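Local coordinates for arylsulfatase (Pseudoalteromonas sp. MB47, PDB 7AJ0), which probably removes sulfate groups from the algal polysaccharide fucoidan by hydrolysis, as a calcium-containing, exo-acting sulfatase, at residues K35-K40 / D404-L409. Residues are numbered along the deposited sequence; the frame is centred on the assembly and turned at random.
Sequences KVAVSK and DQTAFL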
# COMPACT_ATOMS: atom_id res chain seq x y z
N LYS A 35 43.85 -31.37 5.33
CA LYS A 35 44.70 -32.37 5.97
C LYS A 35 43.93 -33.17 7.01
O LYS A 35 44.05 -34.40 7.07
CB LYS A 35 45.92 -31.71 6.62
CG LYS A 35 47.06 -31.41 5.67
CD LYS A 35 48.22 -30.76 6.41
CE LYS A 35 48.96 -29.77 5.53
NZ LYS A 35 49.98 -29.00 6.30
N VAL A 36 43.13 -32.49 7.83
CA VAL A 36 42.33 -33.19 8.83
C VAL A 36 41.33 -34.12 8.16
O VAL A 36 41.16 -35.27 8.58
CB VAL A 36 41.61 -32.17 9.74
CG1 VAL A 36 40.46 -32.84 10.47
CG2 VAL A 36 42.59 -31.57 10.74
N ALA A 37 40.67 -33.65 7.11
CA ALA A 37 39.66 -34.47 6.44
C ALA A 37 40.30 -35.70 5.79
O ALA A 37 39.74 -36.80 5.86
CB ALA A 37 38.91 -33.64 5.40
N VAL A 38 41.46 -35.52 5.16
CA VAL A 38 42.12 -36.65 4.51
C VAL A 38 42.50 -37.71 5.54
O VAL A 38 42.39 -38.91 5.30
CB VAL A 38 43.35 -36.17 3.72
CG1 VAL A 38 44.23 -37.34 3.32
CG2 VAL A 38 42.92 -35.38 2.49
N SER A 39 42.97 -37.27 6.72
CA SER A 39 43.36 -38.21 7.76
C SER A 39 42.16 -38.95 8.32
O SER A 39 42.21 -40.17 8.54
CB SER A 39 44.11 -37.48 8.87
OG SER A 39 44.28 -38.32 10.00
N LYS A 40 41.05 -38.24 8.56
CA LYS A 40 39.86 -38.89 9.09
C LYS A 40 39.30 -39.91 8.11
O LYS A 40 38.90 -41.01 8.51
CB LYS A 40 38.80 -37.84 9.42
CG LYS A 40 39.09 -37.02 10.67
CD LYS A 40 38.02 -35.96 10.88
CE LYS A 40 38.06 -35.40 12.28
NZ LYS A 40 36.97 -34.41 12.50
N ASP A 404 33.27 -29.19 -3.57
CA ASP A 404 33.53 -30.21 -2.56
C ASP A 404 33.71 -29.55 -1.20
O ASP A 404 34.58 -28.70 -1.02
CB ASP A 404 34.78 -31.00 -2.94
CG ASP A 404 35.18 -32.01 -1.88
OD1 ASP A 404 34.32 -32.40 -1.07
OD2 ASP A 404 36.37 -32.41 -1.85
N GLN A 405 32.87 -29.94 -0.23
CA GLN A 405 32.89 -29.36 1.10
C GLN A 405 33.35 -30.35 2.17
O GLN A 405 33.10 -30.13 3.36
CB GLN A 405 31.50 -28.82 1.46
CG GLN A 405 31.03 -27.66 0.60
CD GLN A 405 31.65 -26.34 1.01
OE1 GLN A 405 32.70 -26.30 1.64
NE2 GLN A 405 30.99 -25.24 0.65
N THR A 406 34.02 -31.43 1.77
CA THR A 406 34.46 -32.42 2.74
C THR A 406 35.37 -31.79 3.79
O THR A 406 35.26 -32.11 4.98
CB THR A 406 35.18 -33.57 2.03
OG1 THR A 406 34.25 -34.26 1.19
CG2 THR A 406 35.77 -34.55 3.04
N ALA A 407 36.26 -30.89 3.37
CA ALA A 407 37.12 -30.19 4.32
C ALA A 407 36.33 -29.25 5.23
O ALA A 407 36.80 -28.92 6.32
CB ALA A 407 38.19 -29.39 3.58
N PHE A 408 35.14 -28.83 4.80
CA PHE A 408 34.30 -27.97 5.62
C PHE A 408 33.49 -28.78 6.62
O PHE A 408 33.39 -28.39 7.79
CB PHE A 408 33.39 -27.15 4.70
CG PHE A 408 32.32 -26.37 5.41
CD1 PHE A 408 32.63 -25.47 6.41
CD2 PHE A 408 30.99 -26.52 5.04
CE1 PHE A 408 31.64 -24.74 7.04
CE2 PHE A 408 29.99 -25.80 5.67
CZ PHE A 408 30.32 -24.91 6.67
N LEU A 409 32.95 -29.93 6.20
CA LEU A 409 32.10 -30.72 7.07
C LEU A 409 32.89 -31.53 8.09
O LEU A 409 32.36 -31.82 9.17
CB LEU A 409 31.24 -31.67 6.23
CG LEU A 409 30.20 -31.04 5.30
CD1 LEU A 409 29.56 -32.10 4.42
CD2 LEU A 409 29.14 -30.30 6.10
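Ala37 puts its methyl over the first turn of the short helix 406-409, where it overlaps the side chain of Thr406 and the backbone leading into Ala407. Its CB lies 4.0 Å from Thr406 CG2 and equally far from Thr406 O and Ala407 CA, distances that indicate van der Waals packing. Because this lone methyl meets the backbone of Ala407, the chains come near: the CA atoms of Ala37 and Ala407 are 5.4 Å apart. In this sulfatase chain the N-terminal helix 31-48 thus packs on a segment more than 360 residues further along. With CG2 anti to the backbone N, Thr406 presents its methyl to helix 31-48, while OG1, at chi1 -65°, stays beside that N and reaches back to Asp404. There OD1 of Asp404 accepts two bonds. Thr406 N donates over 3.0 Å from above the carboxylate plane, closing an Asx turn, and Thr406 OG1 donates over 2.9 Å to the syn lone pair. The turn spans the N-cap residue Gln405 and links Asp404 to the first residue of the helix; a salt bridge from OD2 to Arg386 of helix 377-387 further fixes the carboxylate. A glycine in place of Thr406 would probably cost Asp404 OD1 its hydroxyl donor and open a gap beside the Ala37 methyl. Ala407 O accepts from Gln33 NE2, and Leu410 O from Lys40 NZ.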